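PDB 3E0R: C3-degrading proteinase (CppA protein) from Streptococcus pneumoniae, which probably degrades complement component C3 as a proteinase, and has N- and C-terminal regions that both belong to the glyoxalase clan. Local coordinates for residues R71-E82 and L148-H158; I87-H98 and G106-P114. All blocks are in the same frame, centred on the assembly; numbering follows the deposited sequence.

Contact 1 (R71-E82 and L148-H158)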
# COMPACT_ATOMS: atom_id res chain seq x y z
N ARG A 71 -5.85 -15.48 3.72
CA ARG A 71 -5.03 -14.32 3.94
C ARG A 71 -4.65 -13.75 2.58
O ARG A 71 -4.44 -14.50 1.58
CB ARG A 71 -3.80 -14.67 4.78
CG ARG A 71 -4.04 -14.49 6.24
CD ARG A 71 -2.85 -14.88 7.08
NE ARG A 71 -3.15 -14.68 8.50
CZ ARG A 71 -2.26 -14.63 9.48
NH1 ARG A 71 -0.96 -14.75 9.24
NH2 ARG A 71 -2.69 -14.45 10.73
N LYS A 72 -4.56 -12.43 2.54
CA LYS A 72 -4.12 -11.75 1.32
C LYS A 72 -2.64 -11.53 1.46
O LYS A 72 -2.11 -11.49 2.57
CB LYS A 72 -4.82 -10.40 1.14
CG LYS A 72 -6.31 -10.44 0.93
CD LYS A 72 -6.85 -9.04 0.56
CE LYS A 72 -6.92 -8.81 -0.96
NZ LYS A 72 -7.29 -7.39 -1.35
N LYS A 73 -1.96 -11.37 0.32
CA LYS A 73 -0.53 -10.99 0.31
C LYS A 73 -0.34 -9.67 1.10
O LYS A 73 0.59 -9.52 1.88
CB LYS A 73 -0.03 -10.89 -1.12
CG LYS A 73 -0.09 -12.20 -1.88
CD LYS A 73 0.48 -12.02 -3.31
CE LYS A 73 -0.06 -13.07 -4.30
NZ LYS A 73 0.59 -13.00 -5.66
N LEU A 74 -1.29 -8.75 0.95
CA LEU A 74 -1.32 -7.53 1.76
C LEU A 74 -2.00 -7.90 3.05
O LEU A 74 -3.19 -8.17 3.07
CB LEU A 74 -2.07 -6.37 1.07
CG LEU A 74 -2.03 -5.05 1.90
CD1 LEU A 74 -0.72 -4.42 1.84
CD2 LEU A 74 -3.08 -4.08 1.48
N ALA A 75 -1.23 -7.95 4.13
CA ALA A 75 -1.75 -8.16 5.47
C ALA A 75 -2.43 -6.84 5.93
O ALA A 75 -3.63 -6.85 6.20
CB ALA A 75 -0.62 -8.62 6.43
N ARG A 76 -1.69 -5.73 5.95
CA ARG A 76 -2.27 -4.40 6.23
C ARG A 76 -1.51 -3.29 5.49
O ARG A 76 -0.32 -3.35 5.42
CB ARG A 76 -2.18 -4.07 7.72
CG ARG A 76 -3.29 -4.59 8.61
CD ARG A 76 -3.41 -3.75 9.89
NE ARG A 76 -2.14 -3.74 10.60
CZ ARG A 76 -1.97 -3.29 11.86
NH1 ARG A 76 -2.95 -2.78 12.57
NH2 ARG A 76 -0.77 -3.34 12.41
N LEU A 77 -2.22 -2.29 4.98
CA LEU A 77 -1.63 -1.03 4.54
C LEU A 77 -1.62 -0.08 5.67
O LEU A 77 -2.65 0.12 6.30
CB LEU A 77 -2.44 -0.40 3.41
CG LEU A 77 -1.75 0.69 2.52
CD1 LEU A 77 -0.68 0.11 1.61
CD2 LEU A 77 -2.84 1.43 1.71
N ILE A 78 -0.48 0.55 5.92
CA ILE A 78 -0.29 1.47 7.04
C ILE A 78 -0.04 2.87 6.50
O ILE A 78 0.83 3.11 5.69
CB ILE A 78 0.82 0.98 7.98
CG1 ILE A 78 0.57 -0.49 8.36
CG2 ILE A 78 0.92 1.87 9.26
CD1 ILE A 78 1.67 -1.09 9.11
N VAL A 79 -0.90 3.79 6.91
CA VAL A 79 -0.86 5.18 6.44
C VAL A 79 -0.55 6.01 7.65
O VAL A 79 -1.36 6.13 8.54
CB VAL A 79 -2.19 5.59 5.80
CG1 VAL A 79 -2.13 7.03 5.29
CG2 VAL A 79 -2.58 4.58 4.66
N LYS A 80 0.68 6.47 7.73
CA LYS A 80 1.13 7.30 8.82
C LYS A 80 0.92 8.72 8.43
O LYS A 80 1.59 9.20 7.52
CB LYS A 80 2.62 7.10 9.07
CG LYS A 80 3.24 8.04 10.16
CD LYS A 80 4.78 7.85 10.18
CE LYS A 80 5.39 8.42 11.43
NZ LYS A 80 4.50 9.45 11.96
N VAL A 81 -0.01 9.39 9.10
CA VAL A 81 -0.37 10.77 8.83
C VAL A 81 0.48 11.72 9.69
O VAL A 81 0.71 11.47 10.88
CB VAL A 81 -1.88 10.96 9.08
CG1 VAL A 81 -2.31 12.44 9.03
CG2 VAL A 81 -2.65 10.15 8.11
N GLU A 82 0.96 12.80 9.08
CA GLU A 82 1.72 13.86 9.79
C GLU A 82 0.91 14.67 10.86
O GLU A 82 1.32 14.72 12.01
CB GLU A 82 2.32 14.86 8.78
CG GLU A 82 3.18 15.95 9.40
CD GLU A 82 4.45 15.37 10.01
OE1 GLU A 82 4.79 14.22 9.64
OE2 GLU A 82 5.10 16.07 10.84
N LEU A 148 -5.73 14.82 3.39
CA LEU A 148 -4.49 14.54 4.12
C LEU A 148 -3.42 15.36 3.45
O LEU A 148 -3.17 15.19 2.26
CB LEU A 148 -4.10 13.06 4.10
CG LEU A 148 -4.96 12.08 4.92
CD1 LEU A 148 -4.48 10.65 4.76
CD2 LEU A 148 -5.06 12.46 6.43
N SER A 149 -2.78 16.25 4.21
CA SER A 149 -1.71 17.09 3.67
C SER A 149 -0.42 16.32 3.37
O SER A 149 0.11 16.45 2.28
CB SER A 149 -1.43 18.30 4.57
OG SER A 149 -0.66 17.90 5.69
N LYS A 150 0.05 15.54 4.36
CA LYS A 150 1.20 14.63 4.25
C LYS A 150 0.96 13.27 4.97
O LYS A 150 0.55 13.19 6.12
CB LYS A 150 2.49 15.31 4.73
CG LYS A 150 3.60 14.41 5.32
CD LYS A 150 4.34 13.54 4.32
CE LYS A 150 5.71 13.07 4.80
NZ LYS A 150 5.68 12.06 5.88
N PHE A 151 1.23 12.20 4.24
CA PHE A 151 1.26 10.84 4.78
C PHE A 151 2.36 10.00 4.09
O PHE A 151 2.86 10.34 3.01
CB PHE A 151 -0.14 10.15 4.74
CG PHE A 151 -0.62 9.79 3.35
CD1 PHE A 151 -0.22 8.61 2.74
CD2 PHE A 151 -1.47 10.62 2.65
CE1 PHE A 151 -0.61 8.28 1.47
CE2 PHE A 151 -1.89 10.30 1.35
CZ PHE A 151 -1.45 9.14 0.77
N GLU A 152 2.67 8.86 4.72
CA GLU A 152 3.73 7.94 4.32
C GLU A 152 3.07 6.57 4.37
O GLU A 152 2.43 6.24 5.35
CB GLU A 152 4.90 8.02 5.33
CG GLU A 152 6.27 7.96 4.76
CD GLU A 152 7.13 9.27 4.99
OE1 GLU A 152 7.71 9.40 6.12
OE2 GLU A 152 7.26 10.14 4.05
N ILE A 153 3.26 5.79 3.32
CA ILE A 153 2.74 4.43 3.22
C ILE A 153 3.79 3.47 3.70
O ILE A 153 4.95 3.56 3.35
CB ILE A 153 2.36 4.04 1.76
CG1 ILE A 153 1.27 4.94 1.22
CG2 ILE A 153 1.93 2.52 1.61
CD1 ILE A 153 0.09 4.99 1.94
N SER A 154 3.39 2.52 4.52
CA SER A 154 4.20 1.32 4.67
C SER A 154 3.23 0.15 4.64
O SER A 154 2.02 0.35 4.41
CB SER A 154 5.03 1.40 5.96
OG SER A 154 4.23 1.52 7.10
N MSE A 155 3.72 -1.06 4.84
CA MSE A 155 2.80 -2.20 4.81
C MSE A 155 3.28 -3.44 5.55
O MSE A 155 4.49 -3.64 5.75
CB MSE A 155 2.55 -2.57 3.34
CG MSE A 155 3.74 -3.18 2.70
SE MSE A 155 3.70 -2.90 0.81
CE MSE A 155 4.65 -1.17 0.78
N GLU A 156 2.33 -4.28 5.93
CA GLU A 156 2.64 -5.60 6.41
C GLU A 156 2.25 -6.56 5.31
O GLU A 156 1.18 -6.41 4.72
CB GLU A 156 1.89 -5.89 7.68
CG GLU A 156 2.44 -5.19 8.87
CD GLU A 156 1.42 -4.91 9.95
OE1 GLU A 156 0.29 -5.44 9.91
OE2 GLU A 156 1.79 -4.18 10.88
N LEU A 157 3.13 -7.52 4.99
CA LEU A 157 2.91 -8.47 3.91
C LEU A 157 2.89 -9.87 4.46
O LEU A 157 3.73 -10.20 5.25
CB LEU A 157 3.99 -8.34 2.86
CG LEU A 157 4.11 -6.99 2.14
CD1 LEU A 157 5.10 -7.07 1.03
CD2 LEU A 157 2.77 -6.48 1.59
N HIS A 158 1.93 -10.68 4.03
CA HIS A 158 1.82 -12.06 4.42
C HIS A 158 2.67 -12.93 3.49
O HIS A 158 2.50 -12.94 2.26
CB HIS A 158 0.34 -12.51 4.38
CG HIS A 158 -0.49 -12.06 5.55
ND1 HIS A 158 -1.74 -11.51 5.39
CD2 HIS A 158 -0.27 -12.13 6.88
CE1 HIS A 158 -2.25 -11.24 6.58
NE2 HIS A 158 -1.38 -11.61 7.50
O HOH W 1 3.55 10.87 7.53

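Contact 2 (I87-H98 and G106-P114)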
# COMPACT_ATOMS: atom_id res chain seq x y z
N ILE A 87 -6.60 13.11 11.05
CA ILE A 87 -7.33 11.83 11.30
C ILE A 87 -8.72 12.06 11.95
O ILE A 87 -9.71 11.38 11.64
CB ILE A 87 -6.51 10.83 12.18
CG1 ILE A 87 -5.28 10.34 11.41
CG2 ILE A 87 -7.40 9.60 12.65
CD1 ILE A 87 -4.27 9.66 12.27
N GLU A 88 -8.78 13.04 12.85
CA GLU A 88 -10.01 13.40 13.53
C GLU A 88 -10.98 14.08 12.57
O GLU A 88 -12.20 14.00 12.76
CB GLU A 88 -9.72 14.30 14.75
CG GLU A 88 -8.68 13.69 15.73
CD GLU A 88 -8.61 14.38 17.10
OE1 GLU A 88 -9.18 15.50 17.31
OE2 GLU A 88 -7.95 13.79 17.99
N GLY A 89 -10.44 14.77 11.56
CA GLY A 89 -11.25 15.37 10.51
C GLY A 89 -11.95 14.30 9.69
O GLY A 89 -13.17 14.37 9.45
N ILE A 90 -11.17 13.31 9.28
CA ILE A 90 -11.68 12.13 8.57
C ILE A 90 -12.80 11.44 9.37
O ILE A 90 -13.87 11.18 8.83
CB ILE A 90 -10.55 11.08 8.26
CG1 ILE A 90 -9.49 11.64 7.31
CG2 ILE A 90 -11.12 9.80 7.63
CD1 ILE A 90 -8.22 10.71 7.36
N LEU A 91 -12.56 11.17 10.66
CA LEU A 91 -13.55 10.47 11.49
C LEU A 91 -14.84 11.29 11.69
O LEU A 91 -15.95 10.74 11.72
CB LEU A 91 -12.92 10.05 12.81
CG LEU A 91 -11.91 8.90 12.66
CD1 LEU A 91 -11.00 8.82 13.89
CD2 LEU A 91 -12.60 7.54 12.36
N SER A 92 -14.70 12.62 11.77
CA SER A 92 -15.85 13.52 11.85
C SER A 92 -16.80 13.36 10.66
O SER A 92 -17.96 13.75 10.73
CB SER A 92 -15.42 15.00 11.98
OG SER A 92 -14.95 15.52 10.76
N LYS A 93 -16.31 12.76 9.57
CA LYS A 93 -17.09 12.65 8.34
C LYS A 93 -17.57 11.24 7.96
O LYS A 93 -18.48 11.11 7.15
CB LYS A 93 -16.30 13.27 7.16
CG LYS A 93 -16.10 14.78 7.26
CD LYS A 93 -17.38 15.56 6.91
CE LYS A 93 -17.27 17.05 7.29
NZ LYS A 93 -17.34 17.33 8.78
N THR A 94 -16.97 10.20 8.54
CA THR A 94 -17.29 8.82 8.15
C THR A 94 -18.06 8.07 9.22
O THR A 94 -17.70 8.09 10.41
CB THR A 94 -16.03 7.96 7.87
OG1 THR A 94 -14.96 8.80 7.44
CG2 THR A 94 -16.32 6.89 6.81
N ASP A 95 -19.09 7.35 8.79
CA ASP A 95 -19.84 6.48 9.69
C ASP A 95 -19.20 5.09 9.89
O ASP A 95 -19.49 4.44 10.89
CB ASP A 95 -21.31 6.38 9.21
CG ASP A 95 -22.03 7.75 9.18
OD1 ASP A 95 -21.62 8.63 9.97
OD2 ASP A 95 -22.98 7.97 8.39
N SER A 96 -18.29 4.66 9.00
CA SER A 96 -18.05 3.21 8.78
C SER A 96 -16.69 2.58 9.12
O SER A 96 -16.27 1.57 8.49
CB SER A 96 -18.36 2.86 7.31
OG SER A 96 -18.71 1.49 7.19
N ILE A 97 -16.00 3.12 10.11
CA ILE A 97 -14.68 2.58 10.47
C ILE A 97 -14.83 1.13 11.00
O ILE A 97 -15.91 0.73 11.43
CB ILE A 97 -13.90 3.54 11.40
CG1 ILE A 97 -14.43 3.48 12.85
CG2 ILE A 97 -13.98 4.98 10.84
CD1 ILE A 97 -13.63 4.35 13.81
N HIS A 98 -13.77 0.33 10.91
CA HIS A 98 -13.80 -1.05 11.43
C HIS A 98 -13.45 -1.07 12.93
O HIS A 98 -14.01 -1.84 13.66
CB HIS A 98 -12.85 -1.97 10.66
CG HIS A 98 -12.84 -3.40 11.15
ND1 HIS A 98 -13.88 -4.28 10.91
CD2 HIS A 98 -11.91 -4.10 11.84
CE1 HIS A 98 -13.60 -5.45 11.44
NE2 HIS A 98 -12.41 -5.37 12.02
N GLY A 106 -2.35 10.74 18.88
CA GLY A 106 -3.78 10.96 18.63
C GLY A 106 -4.59 9.69 18.39
O GLY A 106 -4.17 8.59 18.72
N TYR A 107 -5.75 9.87 17.80
CA TYR A 107 -6.56 8.75 17.41
C TYR A 107 -5.97 8.03 16.16
O TYR A 107 -5.06 8.53 15.45
CB TYR A 107 -8.03 9.17 17.24
CG TYR A 107 -8.65 9.64 18.56
CD1 TYR A 107 -9.23 8.73 19.48
CD2 TYR A 107 -8.62 11.01 18.93
CE1 TYR A 107 -9.79 9.19 20.72
CE2 TYR A 107 -9.18 11.48 20.15
CZ TYR A 107 -9.75 10.57 21.04
OH TYR A 107 -10.28 11.05 22.23
N ALA A 108 -6.44 6.82 15.97
CA ALA A 108 -6.05 6.03 14.81
C ALA A 108 -7.23 5.14 14.52
O ALA A 108 -8.10 4.95 15.39
CB ALA A 108 -4.83 5.22 15.13
N PHE A 109 -7.31 4.62 13.31
CA PHE A 109 -8.37 3.65 13.04
C PHE A 109 -8.01 2.66 11.99
O PHE A 109 -7.06 2.85 11.25
CB PHE A 109 -9.73 4.35 12.74
CG PHE A 109 -9.76 5.09 11.47
CD1 PHE A 109 -10.22 4.48 10.31
CD2 PHE A 109 -9.29 6.42 11.42
CE1 PHE A 109 -10.22 5.15 9.11
CE2 PHE A 109 -9.29 7.12 10.23
CZ PHE A 109 -9.76 6.47 9.06
N GLU A 110 -8.77 1.57 11.97
CA GLU A 110 -8.79 0.63 10.89
C GLU A 110 -10.14 0.66 10.15
O GLU A 110 -11.15 0.96 10.70
CB GLU A 110 -8.55 -0.75 11.41
CG GLU A 110 -7.11 -1.06 11.65
CD GLU A 110 -6.95 -2.37 12.37
OE1 GLU A 110 -7.85 -2.70 13.15
OE2 GLU A 110 -5.94 -3.06 12.15
N ILE A 111 -10.07 0.39 8.85
CA ILE A 111 -11.20 0.34 7.96
C ILE A 111 -10.84 -0.64 6.82
O ILE A 111 -9.69 -0.73 6.45
CB ILE A 111 -11.50 1.76 7.48
CG1 ILE A 111 -12.90 1.84 6.87
CG2 ILE A 111 -10.45 2.25 6.50
CD1 ILE A 111 -13.37 3.26 6.67
N PHE A 112 -11.82 -1.38 6.30
CA PHE A 112 -11.66 -2.22 5.12
C PHE A 112 -12.02 -1.44 3.82
O PHE A 112 -12.96 -0.63 3.73
CB PHE A 112 -12.53 -3.49 5.23
CG PHE A 112 -11.93 -4.60 6.11
CD1 PHE A 112 -11.00 -5.50 5.61
CD2 PHE A 112 -12.33 -4.77 7.44
CE1 PHE A 112 -10.46 -6.54 6.43
CE2 PHE A 112 -11.78 -5.80 8.23
CZ PHE A 112 -10.86 -6.66 7.73
N SER A 113 -11.22 -1.69 2.81
CA SER A 113 -11.45 -1.13 1.50
C SER A 113 -12.47 -2.05 0.77
O SER A 113 -12.71 -3.20 1.19
CB SER A 113 -10.13 -1.11 0.74
OG SER A 113 -9.98 -2.32 0.04
N PRO A 114 -13.03 -1.56 -0.35
CA PRO A 114 -13.92 -2.34 -1.22
C PRO A 114 -13.34 -3.70 -1.65
O PRO A 114 -14.11 -4.58 -2.02
CB PRO A 114 -14.08 -1.45 -2.46
CG PRO A 114 -13.70 -0.11 -2.06
CD PRO A 114 -12.79 -0.20 -0.89
O HOH W 2 -14.47 -1.30 7.74

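Contact 1 (R71-E82 and L148-H158)
The His158 ring meets Arg71 over one face, where CD lies 3.6 Å from the ring centroid, and Ala75 over the other; Lys72 O, at its edge, accepts from His158 ND1 at 2.8 Å and lies only 1° out of the ring plane, a bond that would hold the ring in its rotation. The extended Arg71 chain crosses the ring at about a right angle and lays its guanidinium over NE2, the two planes 21° apart. The Arg76 guanidinium takes the Glu156 carboxylate at its edge in a side-on, two-nitrogen salt bridge: NE meets OE1 at 3.0 Å from above the carboxylate plane, NH2 meets OE2 at 3.1 Å on the syn side. A bend at chi3 (-57°) turns the guanidinium alongside Glu156, and NH1 goes to Glu110. Strands 74-81 and 151-158 run antiparallel, and a classic beta bulge places Ala75 and Arg76 both opposite Glu156, whose O accepts from both backbone nitrogens. Leu77 CD1 meets Ile153 CG2 at 3.6 Å, Val79 CG1 reaches Phe151 CD1 at 3.6 Å, and Val81 CG2 packs on Leu148 CD2 at 3.7 Å. A water bridges Lys80 O and Lys150 NZ. The ladder thus joins the CppA N- and C-terminal family regions; its face with Leu77, Val79 and Val81 is apolar, the other mixed, with Ile78 and Ser154 beside Lys80, Glu152, Arg76 and Glu156, whose carboxylate two arginine nitrogens probably keep ionised.

Contact 2 (I87-H98 and G106-P114)
Helix-on-strand packing joins the end of helix 84-91 and the loop after it to strand 107-112, toward the periphery of the chain. Phe109 is the centre of it. Leu91 CD2 sits over one ring face, 3.9 Å from the centroid and displaced toward the rim, while Ile87 CG2 meets the ring edge at 3.9 Å from Phe109 CD2. Ile90 CG2 approaches Phe109 CZ, and Ile97 CG2 comes to 3.8 Å from Phe109 CD1. With CG between the backbone N and the carbonyl carbon (chi1 68°), the Phe109 ring is directed into this aliphatic surround. Glu88 brings OE2 to the edge of the Tyr107 ring, near its plane. Farther along, His98 N donates to Glu110 O at 2.7 Å, tying the loop to the strand, and the edge of Phe112 points at the face of His98 in a T-shaped pair, centroids 4.9 Å apart and planes at 84°. Phe112 N also donates to a water that bonds weakly to Ser96 O. Strand 107-112 runs between strands 99-102 and 118-122, antiparallel to both; Ile87 reaches Ile121 of the latter, Leu91 touches Leu100 and Phe139, and Ile111 leans on Phe27 of helix 21-31.

Both contacts reach the same mixed sheet and both are partly buried. The centre of contact 1 lies about 5 Å from that of the chain, with Leu77, Val79, Phe151 and Ile153 buried; contact 2, about 17 Å out, buries Phe109 but leaves His98 and Phe112 exposed. Contact 1 pairs two strands by backbone hydrogen bonds and adds a salt bridge; contact 2 sets a helix and loop against a strand, largely by apolar packing, with a single direct backbone bond and a T-shaped aromatic pair. They meet on both faces of the sheet: Arg76 NH1 forms a salt bridge with Glu110 OE2 at 3.0 Å, while Leu148 packs on Ile90. Segments 71-82 and 87-98 follow closely along the chain.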